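Local coordinates for cellulase (Bacillus sp. BG-CS10, PDB 5E09), which probably hydrolyses internal beta-1,4-glucosidic bonds of cellulose with a family 5 barrel that is joined to a family 46 carbohydrate-binding module, at residues F144-F152 with F166-F174; V267-D278 with D304-H315. All coordinates share one frame; numbering follows the deposited sequence.

Contact 1: F144-F152 with F166-F174; sequences FESVNEPRF and FLEELNTAF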
loop_
_atom_site.group_PDB
_atom_site.type_symbol
_atom_site.label_atom_id
_atom_site.label_comp_id
_atom_site.label_asym_id
_atom_site.label_seq_id
_atom_site.Cartn_x
_atom_site.Cartn_y
_atom_site.Cartn_z
ATOM N N PHE A 144 18.031 13.556 -5.518
ATOM C CA PHE A 144 18.211 12.374 -6.363
ATOM C C PHE A 144 18.303 11.111 -5.523
ATOM O O PHE A 144 19.011 11.108 -4.514
ATOM C CB PHE A 144 19.488 12.496 -7.202
ATOM C CG PHE A 144 19.507 13.664 -8.143
ATOM C CD1 PHE A 144 18.329 14.219 -8.624
ATOM C CD2 PHE A 144 20.715 14.195 -8.573
ATOM C CE1 PHE A 144 18.359 15.293 -9.511
ATOM C CE2 PHE A 144 20.749 15.265 -9.456
ATOM C CZ PHE A 144 19.568 15.814 -9.925
ATOM N N GLU A 145 17.604 10.043 -5.916
ATOM C CA GLU A 145 17.892 8.734 -5.325
ATOM C C GLU A 145 18.448 7.791 -6.387
ATOM O O GLU A 145 17.955 7.734 -7.520
ATOM C CB GLU A 145 16.669 8.107 -4.631
ATOM C CG GLU A 145 15.452 7.976 -5.472
ATOM C CD GLU A 145 14.416 6.999 -4.916
ATOM O OE1 GLU A 145 14.783 6.002 -4.254
ATOM O OE2 GLU A 145 13.214 7.239 -5.150
ATOM N N SER A 146 19.482 7.054 -5.992
ATOM C CA SER A 146 20.343 6.327 -6.924
ATOM C C SER A 146 19.612 5.322 -7.799
ATOM O O SER A 146 19.781 5.324 -9.017
ATOM C CB SER A 146 21.440 5.605 -6.152
ATOM O OG SER A 146 20.867 4.683 -5.246
ATOM N N VAL A 147 18.813 4.463 -7.174
ATOM C CA VAL A 147 18.118 3.390 -7.880
ATOM C C VAL A 147 16.986 2.845 -7.013
ATOM O O VAL A 147 17.143 2.693 -5.800
ATOM C CB VAL A 147 19.090 2.247 -8.258
ATOM C CG1 VAL A 147 20.005 1.913 -7.077
ATOM C CG2 VAL A 147 18.333 1.007 -8.732
ATOM N N ASN A 148 15.838 2.570 -7.621
ATOM C CA ASN A 148 14.725 2.015 -6.866
ATOM C C ASN A 148 14.900 0.531 -6.619
ATOM O O ASN A 148 15.211 -0.210 -7.544
ATOM C CB ASN A 148 13.406 2.251 -7.592
ATOM C CG ASN A 148 12.224 1.704 -6.823
ATOM O OD1 ASN A 148 11.839 2.256 -5.794
ATOM N ND2 ASN A 148 11.648 0.605 -7.307
ATOM N N GLU A 149 14.690 0.115 -5.371
ATOM C CA GLU A 149 14.670 -1.301 -4.975
ATOM C C GLU A 149 15.735 -2.163 -5.656
ATOM O O GLU A 149 15.404 -3.066 -6.422
ATOM C CB GLU A 149 13.278 -1.895 -5.243
ATOM C CG GLU A 149 12.171 -1.195 -4.453
ATOM C CD GLU A 149 10.839 -1.942 -4.455
ATOM O OE1 GLU A 149 10.716 -2.949 -5.188
ATOM O OE2 GLU A 149 9.919 -1.523 -3.712
ATOM N N PRO A 150 17.019 -1.889 -5.373
ATOM C CA PRO A 150 18.119 -2.613 -6.019
ATOM C C PRO A 150 18.080 -4.111 -5.740
ATOM O O PRO A 150 17.983 -4.523 -4.587
ATOM C CB PRO A 150 19.372 -1.987 -5.396
ATOM C CG PRO A 150 18.921 -0.707 -4.792
ATOM C CD PRO A 150 17.509 -0.935 -4.366
ATOM N N ARG A 151 18.153 -4.910 -6.797
ATOM C CA ARG A 151 18.217 -6.359 -6.667
ATOM C C ARG A 151 19.175 -6.877 -7.736
ATOM O O ARG A 151 19.347 -6.240 -8.770
ATOM C CB ARG A 151 16.822 -6.976 -6.812
ATOM C CG ARG A 151 16.684 -8.403 -6.297
ATOM C CD ARG A 151 15.311 -8.981 -6.637
ATOM N NE ARG A 151 14.384 -7.936 -7.054
ATOM C CZ ARG A 151 13.799 -7.890 -8.246
ATOM N NH1 ARG A 151 14.021 -8.848 -9.137
ATOM N NH2 ARG A 151 12.979 -6.891 -8.534
ATOM N N PHE A 152 19.818 -8.011 -7.494
ATOM C CA PHE A 152 20.758 -8.536 -8.478
ATOM C C PHE A 152 20.564 -10.021 -8.694
ATOM O O PHE A 152 19.910 -10.690 -7.896
ATOM C CB PHE A 152 22.197 -8.242 -8.059
ATOM C CG PHE A 152 22.465 -6.785 -7.845
ATOM C CD1 PHE A 152 22.784 -5.962 -8.912
ATOM C CD2 PHE A 152 22.365 -6.229 -6.581
ATOM C CE1 PHE A 152 23.015 -4.614 -8.720
ATOM C CE2 PHE A 152 22.595 -4.884 -6.383
ATOM C CZ PHE A 152 22.924 -4.074 -7.453
ATOM N N PHE A 166 28.011 -4.701 -5.125
ATOM C CA PHE A 166 27.415 -4.055 -6.297
ATOM C C PHE A 166 26.621 -2.807 -5.924
ATOM O O PHE A 166 26.736 -1.766 -6.579
ATOM C CB PHE A 166 26.498 -5.023 -7.051
ATOM C CG PHE A 166 27.218 -6.169 -7.703
ATOM C CD1 PHE A 166 28.558 -6.061 -8.051
ATOM C CD2 PHE A 166 26.551 -7.357 -7.976
ATOM C CE1 PHE A 166 29.219 -7.118 -8.651
ATOM C CE2 PHE A 166 27.206 -8.419 -8.573
ATOM C CZ PHE A 166 28.542 -8.299 -8.914
ATOM N N LEU A 167 25.803 -2.915 -4.879
ATOM C CA LEU A 167 24.992 -1.784 -4.458
ATOM C C LEU A 167 25.894 -0.663 -3.971
ATOM O O LEU A 167 25.653 0.505 -4.280
ATOM C CB LEU A 167 23.995 -2.181 -3.370
ATOM C CG LEU A 167 23.122 -1.031 -2.859
ATOM C CD1 LEU A 167 22.482 -0.261 -4.013
ATOM C CD2 LEU A 167 22.059 -1.540 -1.911
ATOM N N GLU A 168 26.944 -1.009 -3.230
ATOM C CA GLU A 168 27.848 0.032 -2.749
ATOM C C GLU A 168 28.560 0.730 -3.910
ATOM O O GLU A 168 28.788 1.941 -3.868
ATOM C CB GLU A 168 28.870 -0.534 -1.763
ATOM C CG GLU A 168 29.798 0.539 -1.205
ATOM C CD GLU A 168 30.260 0.251 0.215
ATOM O OE1 GLU A 168 29.983 -0.859 0.721
ATOM O OE2 GLU A 168 30.897 1.141 0.828
ATOM N N GLU A 169 28.895 -0.027 -4.952
ATOM C CA GLU A 169 29.548 0.560 -6.118
ATOM C C GLU A 169 28.599 1.468 -6.894
ATOM O O GLU A 169 29.008 2.519 -7.385
ATOM C CB GLU A 169 30.102 -0.533 -7.036
ATOM C CG GLU A 169 31.279 -1.291 -6.438
ATOM C CD GLU A 169 31.487 -2.660 -7.070
ATOM O OE1 GLU A 169 31.110 -2.843 -8.249
ATOM O OE2 GLU A 169 32.026 -3.555 -6.381
ATOM N N LEU A 170 27.338 1.060 -7.015
ATOM C CA LEU A 170 26.341 1.904 -7.666
ATOM C C LEU A 170 26.139 3.203 -6.890
ATOM O O LEU A 170 26.143 4.293 -7.469
ATOM C CB LEU A 170 25.010 1.162 -7.800
ATOM C CG LEU A 170 24.959 0.050 -8.847
ATOM C CD1 LEU A 170 23.593 -0.591 -8.817
ATOM C CD2 LEU A 170 25.270 0.594 -10.235
ATOM N N ASN A 171 25.966 3.074 -5.578
ATOM C CA ASN A 171 25.728 4.224 -4.717
ATOM C C ASN A 171 26.916 5.187 -4.739
ATOM O O ASN A 171 26.736 6.403 -4.843
ATOM C CB ASN A 171 25.426 3.765 -3.284
ATOM C CG ASN A 171 23.997 3.251 -3.123
ATOM O OD1 ASN A 171 23.111 3.615 -3.893
ATOM N ND2 ASN A 171 23.772 2.407 -2.118
ATOM N N THR A 172 28.123 4.630 -4.677
ATOM C CA THR A 172 29.359 5.415 -4.680
ATOM C C THR A 172 29.572 6.126 -6.015
ATOM O O THR A 172 29.888 7.325 -6.054
ATOM C CB THR A 172 30.578 4.524 -4.368
ATOM O OG1 THR A 172 30.410 3.947 -3.069
ATOM C CG2 THR A 172 31.857 5.331 -4.380
ATOM N N ALA A 173 29.384 5.389 -7.106
ATOM C CA ALA A 173 29.502 5.976 -8.442
ATOM C C ALA A 173 28.509 7.129 -8.634
ATOM O O ALA A 173 28.867 8.209 -9.113
ATOM C CB ALA A 173 29.293 4.904 -9.513
ATOM N N PHE A 174 27.259 6.873 -8.265
ATOM C CA PHE A 174 26.196 7.874 -8.278
ATOM C C PHE A 174 26.617 9.139 -7.513
ATOM O O PHE A 174 26.606 10.258 -8.060
ATOM C CB PHE A 174 24.929 7.241 -7.685
ATOM C CG PHE A 174 23.877 8.219 -7.259
ATOM C CD1 PHE A 174 23.164 8.951 -8.196
ATOM C CD2 PHE A 174 23.564 8.365 -5.919
ATOM C CE1 PHE A 174 22.174 9.840 -7.802
ATOM C CE2 PHE A 174 22.573 9.249 -5.509
ATOM C CZ PHE A 174 21.875 9.992 -6.456
#
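S146 OG donates to N171 OD1 at 2.8 Å, the only hydrogen bond between 144-152 and 166-174. The bond is nearly in line with the amide C=O (169°). The S146 hydroxyl sits between its own backbone N and carbonyl carbon (chi1 60°), which turns it to the helix. S146 CB then lies over a face of the F174 ring, 3.8 Å from the centroid, in a CH-pi contact. F144 CB meets the edge of the same ring, 3.5 Å from F174 CZ, close to the ring plane.

At the other end F152 lies against the helix. F166 CB sits over one face of the F152 ring, 3.9 Å from its centroid. On that face the F166 ring also presents its edge. The pair is T-shaped, with planes at 63° and centroids 5.5 Å apart. L170 CD1 approaches the rim of F152 in the ring plane, 3.8 Å from F152 CZ. Between the two aromatic groups, L167 CD1 packs on P150 CG at 3.7 Å.

Helix 117-134 forms the next layer. W128 meets F174 edge-to-face and its NE1 binds S146 O, while Y124 OH binds L170 O. The CB of E145 points away from helix 161-181, and R59 holds E145 OE2 by a salt bridge and N148 OD1 by a hydrogen bond.

The contact packs the C-terminal end of the fourth barrel strand, 142-145, on the helix that follows it, 161-181. N148-E149-P150 is the Asn-Glu-Pro signature expected at this place in family 5 TIM barrels.

Contact 2: V267-D278 with D304-H315; sequences VVLGEFGLLGFD and DVTHMLWDNGQH
L269 takes part in two backbone bonds to strand 306-311. Its N gives to T306 O at 2.8 Å, and its O accepts from the N of M308, a selenomethionine, at 3.0 Å. T306 N to V267 O is weak. Beyond G270 the ladder is less regular. F272 N reaches M308 O only weakly, but W310 N gives F272 O a straighter bond (3.0 Å, 168°). G270 O faces M308 O, another acceptor, and is satisfied by N22 ND2. Water 1 joins V267 N to D304 O.

These are strands seven and eight of the TIM barrel, parallel neighbours linked by a beta-alpha-beta crossover through helix 286-302. A chi1 of 74° swings the F272 ring against H307 and L309 of strand 306-311. There F272 CE1 lies 3.3 Å from L309 N and 3.6 Å from H307 ND1, and CZ touches L309 CB. E271 runs alongside W310. Its CD is 3.7 Å from W310 CE3, with carboxylate and indole planes 23° apart. Both carboxylate oxygens have partners elsewhere: OE1 is hydrogen-bonded with Y226 OH, and OE2 forms a salt bridge with R59.

In the loops, Q314 NE2 gives to F277 O at 2.9 Å, with the acceptor close to the amide plane. Q314 OE1 accepts from water 2, which also donates to D278 OD1. Water 4 donates to D278 OD1 too and accepts from N312 ND2. D311 OD1 closes an Asx turn by taking G313 N at 3.0 Å, and H315 N reaches it from the other face of the carboxylate. D311 OD2 accepts from W21 NE1 and L316 N.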
loop_
_atom_site.group_PDB
_atom_site.type_symbol
_atom_site.label_atom_id
_atom_site.label_comp_id
_atom_site.label_asym_id
_atom_site.label_seq_id
_atom_site.Cartn_x
_atom_site.Cartn_y
_atom_site.Cartn_z
ATOM N N VAL A 267 15.602 9.376 7.667
ATOM C CA VAL A 267 15.045 8.294 6.876
ATOM C C VAL A 267 13.799 8.734 6.104
ATOM O O VAL A 267 12.935 9.434 6.636
ATOM C CB VAL A 267 14.692 7.085 7.769
ATOM C CG1 VAL A 267 14.076 5.954 6.941
ATOM C CG2 VAL A 267 15.927 6.602 8.514
ATOM N N VAL A 268 13.740 8.339 4.836
ATOM C CA VAL A 268 12.534 8.458 4.035
ATOM C C VAL A 268 11.966 7.073 3.706
ATOM O O VAL A 268 12.621 6.234 3.062
ATOM C CB VAL A 268 12.780 9.230 2.725
ATOM C CG1 VAL A 268 11.538 9.175 1.842
ATOM C CG2 VAL A 268 13.164 10.682 3.016
ATOM N N LEU A 269 10.753 6.834 4.188
ATOM C CA LEU A 269 9.961 5.699 3.754
ATOM C C LEU A 269 9.440 6.022 2.355
ATOM O O LEU A 269 8.331 6.519 2.197
ATOM C CB LEU A 269 8.814 5.428 4.734
ATOM C CG LEU A 269 7.972 4.180 4.476
ATOM C CD1 LEU A 269 8.861 2.949 4.423
ATOM C CD2 LEU A 269 6.922 4.024 5.557
ATOM N N GLY A 270 10.259 5.760 1.345
ATOM C CA GLY A 270 9.986 6.236 -0.002
ATOM C C GLY A 270 8.736 5.680 -0.653
ATOM O O GLY A 270 8.178 6.290 -1.569
ATOM N N GLU A 271 8.309 4.507 -0.197
ATOM C CA GLU A 271 7.043 3.923 -0.614
ATOM C C GLU A 271 6.400 3.209 0.554
ATOM O O GLU A 271 7.075 2.490 1.298
ATOM C CB GLU A 271 7.226 2.927 -1.766
ATOM C CG GLU A 271 7.797 3.503 -3.040
ATOM C CD GLU A 271 7.873 2.475 -4.146
ATOM O OE1 GLU A 271 7.258 1.398 -3.986
ATOM O OE2 GLU A 271 8.548 2.739 -5.167
ATOM N N PHE A 272 5.099 3.404 0.723
ATOM C CA PHE A 272 4.342 2.528 1.601
ATOM C C PHE A 272 2.931 2.354 1.061
ATOM O O PHE A 272 2.484 3.109 0.199
ATOM C CB PHE A 272 4.337 3.048 3.047
ATOM C CG PHE A 272 3.462 4.245 3.274
ATOM C CD1 PHE A 272 3.930 5.525 3.012
ATOM C CD2 PHE A 272 2.182 4.096 3.782
ATOM C CE1 PHE A 272 3.131 6.628 3.234
ATOM C CE2 PHE A 272 1.376 5.201 4.006
ATOM C CZ PHE A 272 1.850 6.467 3.731
ATOM N N GLY A 273 2.257 1.325 1.559
ATOM C CA GLY A 273 0.926 0.959 1.123
ATOM C C GLY A 273 0.680 -0.446 1.631
ATOM O O GLY A 273 1.320 -0.889 2.582
ATOM N N LEU A 274 -0.251 -1.151 1.008
ATOM C CA LEU A 274 -0.419 -2.569 1.282
ATOM C C LEU A 274 -0.250 -3.322 -0.031
ATOM O O LEU A 274 -0.791 -2.914 -1.054
ATOM C CB LEU A 274 -1.784 -2.853 1.918
ATOM C CG LEU A 274 -1.950 -2.402 3.371
ATOM C CD1 LEU A 274 -3.411 -2.462 3.782
ATOM C CD2 LEU A 274 -1.098 -3.265 4.299
ATOM N N LEU A 275 0.523 -4.402 0.005
ATOM C CA LEU A 275 0.860 -5.165 -1.193
ATOM C C LEU A 275 -0.381 -5.574 -1.982
ATOM O O LEU A 275 -0.418 -5.450 -3.212
ATOM C CB LEU A 275 1.662 -6.406 -0.811
ATOM C CG LEU A 275 2.716 -6.861 -1.815
ATOM C CD1 LEU A 275 3.777 -5.788 -1.948
ATOM C CD2 LEU A 275 3.327 -8.185 -1.387
ATOM N N GLY A 276 -1.401 -6.041 -1.263
ATOM C CA GLY A 276 -2.648 -6.465 -1.873
ATOM C C GLY A 276 -3.298 -5.438 -2.784
ATOM O O GLY A 276 -4.066 -5.802 -3.680
ATOM N N PHE A 277 -2.989 -4.159 -2.570
ATOM C CA PHE A 277 -3.528 -3.090 -3.411
ATOM C C PHE A 277 -3.156 -3.270 -4.884
ATOM O O PHE A 277 -3.826 -2.729 -5.763
ATOM C CB PHE A 277 -3.048 -1.718 -2.929
ATOM C CG PHE A 277 -3.715 -1.244 -1.664
ATOM C CD1 PHE A 277 -4.733 -1.980 -1.076
ATOM C CD2 PHE A 277 -3.323 -0.057 -1.067
ATOM C CE1 PHE A 277 -5.345 -1.543 0.086
ATOM C CE2 PHE A 277 -3.932 0.386 0.097
ATOM C CZ PHE A 277 -4.946 -0.359 0.674
ATOM N N ASP A 278 -2.090 -4.018 -5.157
ATOM C CA ASP A 278 -1.719 -4.298 -6.544
ATOM C C ASP A 278 -2.829 -5.089 -7.242
ATOM O O ASP A 278 -3.141 -4.855 -8.409
ATOM C CB ASP A 278 -0.388 -5.043 -6.608
ATOM C CG ASP A 278 0.797 -4.126 -6.353
ATOM O OD1 ASP A 278 0.646 -2.898 -6.536
ATOM O OD2 ASP A 278 1.874 -4.631 -5.966
ATOM N N ASP A 304 10.089 9.870 13.721
ATOM C CA ASP A 304 10.546 10.885 12.760
ATOM C C ASP A 304 10.863 10.343 11.364
ATOM O O ASP A 304 11.802 10.803 10.707
ATOM C CB ASP A 304 11.783 11.610 13.295
ATOM C CG ASP A 304 11.507 12.367 14.578
ATOM O OD1 ASP A 304 10.349 12.791 14.789
ATOM O OD2 ASP A 304 12.453 12.531 15.379
ATOM N N VAL A 305 10.082 9.370 10.911
ATOM C CA VAL A 305 10.238 8.864 9.555
ATOM C C VAL A 305 9.328 9.619 8.598
ATOM O O VAL A 305 8.107 9.536 8.705
ATOM C CB VAL A 305 9.924 7.358 9.458
ATOM C CG1 VAL A 305 10.059 6.883 8.010
ATOM C CG2 VAL A 305 10.837 6.561 10.375
ATOM N N THR A 306 9.925 10.360 7.671
ATOM C CA THR A 306 9.157 11.005 6.619
ATOM C C THR A 306 8.659 9.923 5.664
ATOM O O THR A 306 9.441 9.091 5.215
ATOM C CB THR A 306 9.996 12.050 5.868
ATOM O OG1 THR A 306 10.119 13.228 6.677
ATOM C CG2 THR A 306 9.347 12.424 4.549
ATOM N N HIS A 307 7.361 9.916 5.372
ATOM C CA HIS A 307 6.778 8.849 4.563
ATOM C C HIS A 307 6.145 9.366 3.275
ATOM O O HIS A 307 5.709 10.517 3.198
ATOM C CB HIS A 307 5.740 8.082 5.381
ATOM C CG HIS A 307 4.676 8.956 5.969
ATOM N ND1 HIS A 307 3.687 9.538 5.204
ATOM C CD2 HIS A 307 4.459 9.360 7.241
ATOM C CE1 HIS A 307 2.903 10.259 5.986
ATOM N NE2 HIS A 307 3.350 10.171 7.227
HETATM N N MSE A 308 6.091 8.497 2.269
HETATM C CA MSE A 308 5.586 8.850 0.941
HETATM C C MSE A 308 4.694 7.747 0.359
HETATM O O MSE A 308 5.175 6.665 0.014
HETATM C CB MSE A 308 6.751 9.131 -0.012
HETATM C CG MSE A 308 7.804 10.064 0.561
HETATM SE SE MSE A 308 9.122 10.575 -0.751
HETATM C CE MSE A 308 8.132 12.004 -1.636
ATOM N N LEU A 309 3.402 8.036 0.241
ATOM C CA LEU A 309 2.405 7.047 -0.157
ATOM C C LEU A 309 2.563 6.610 -1.609
ATOM O O LEU A 309 2.726 7.441 -2.502
ATOM C CB LEU A 309 1.000 7.618 0.064
ATOM C CG LEU A 309 -0.209 6.836 -0.455
ATOM C CD1 LEU A 309 -0.485 5.626 0.423
ATOM C CD2 LEU A 309 -1.431 7.744 -0.552
ATOM N N TRP A 310 2.511 5.303 -1.843
ATOM C CA TRP A 310 2.555 4.791 -3.207
ATOM C C TRP A 310 1.172 4.893 -3.841
ATOM O O TRP A 310 0.212 4.302 -3.346
ATOM C CB TRP A 310 3.043 3.338 -3.246
ATOM C CG TRP A 310 3.003 2.760 -4.632
ATOM C CD1 TRP A 310 2.122 1.826 -5.111
ATOM C CD2 TRP A 310 3.853 3.099 -5.725
ATOM N NE1 TRP A 310 2.384 1.558 -6.428
ATOM C CE2 TRP A 310 3.453 2.335 -6.836
ATOM C CE3 TRP A 310 4.940 3.974 -5.875
ATOM C CZ2 TRP A 310 4.077 2.407 -8.077
ATOM C CZ3 TRP A 310 5.566 4.054 -7.111
ATOM C CH2 TRP A 310 5.131 3.274 -8.196
ATOM N N ASP A 311 1.075 5.649 -4.929
ATOM C CA ASP A 311 -0.199 5.858 -5.613
ATOM C C ASP A 311 -0.044 5.602 -7.106
ATOM O O ASP A 311 0.437 6.465 -7.831
ATOM C CB ASP A 311 -0.705 7.281 -5.365
ATOM C CG ASP A 311 -2.171 7.477 -5.770
ATOM O OD1 ASP A 311 -2.700 6.694 -6.596
ATOM O OD2 ASP A 311 -2.791 8.436 -5.250
ATOM N N ASN A 312 -0.461 4.422 -7.559
ATOM C CA ASN A 312 -0.288 4.030 -8.958
ATOM C C ASN A 312 -1.426 4.524 -9.846
ATOM O O ASN A 312 -1.506 4.167 -11.023
ATOM C CB ASN A 312 -0.160 2.503 -9.081
ATOM C CG ASN A 312 -1.398 1.750 -8.586
ATOM O OD1 ASN A 312 -2.487 2.315 -8.462
ATOM N ND2 ASN A 312 -1.230 0.459 -8.313
ATOM N N GLY A 313 -2.311 5.331 -9.264
ATOM C CA GLY A 313 -3.507 5.788 -9.948
ATOM C C GLY A 313 -4.782 5.361 -9.238
ATOM O O GLY A 313 -5.875 5.817 -9.581
ATOM N N GLN A 314 -4.639 4.498 -8.234
ATOM C CA GLN A 314 -5.784 3.873 -7.576
ATOM C C GLN A 314 -6.285 4.609 -6.333
ATOM O O GLN A 314 -7.313 4.234 -5.771
ATOM C CB GLN A 314 -5.438 2.432 -7.185
ATOM C CG GLN A 314 -4.549 2.309 -5.956
ATOM C CD GLN A 314 -4.088 0.878 -5.696
ATOM O OE1 GLN A 314 -2.956 0.649 -5.265
ATOM N NE2 GLN A 314 -4.964 -0.085 -5.955
ATOM N N HIS A 315 -5.572 5.640 -5.889
ATOM C CA HIS A 315 -6.011 6.379 -4.705
ATOM C C HIS A 315 -6.598 7.735 -5.070
ATOM O O HIS A 315 -7.750 8.020 -4.749
ATOM C CB HIS A 315 -4.861 6.544 -3.710
ATOM C CG HIS A 315 -4.394 5.258 -3.115
ATOM N ND1 HIS A 315 -5.268 4.275 -2.677
ATOM C CD2 HIS A 315 -3.152 4.767 -2.893
ATOM C CE1 HIS A 315 -4.583 3.256 -2.208
ATOM N NE2 HIS A 315 -3.288 3.526 -2.330
HETATM O O HOH W 1 14.833 10.215 10.520
HETATM O O HOH W 2 -0.519 -0.923 -5.100
HETATM O O HOH W 3 -3.585 -1.828 -8.933
HETATM O O HOH W 4 1.661 -1.043 -8.472
#

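How the contacts relate
The centres of the two contacts lie about 20 Å apart, yet the loop of contact 1 meets strand 267-272 of contact 2. N148 OD1 is 3.4 Å from E271 OE2, a packing approach, and E149 OE2 is 4.0 Å from E271 OE1. R59 joins them further: it pairs with E145 and N148 of contact 1 and with E271 of contact 2. Both contacts belong to the same eight-stranded barrel, at its fourth strand and at its seventh and eighth. In family 5 glycosidases the catalytic glutamates stand at the C-terminal ends of strands four and seven. E149 and E271 are consistent with those roles, so the contacts probably meet at the active site.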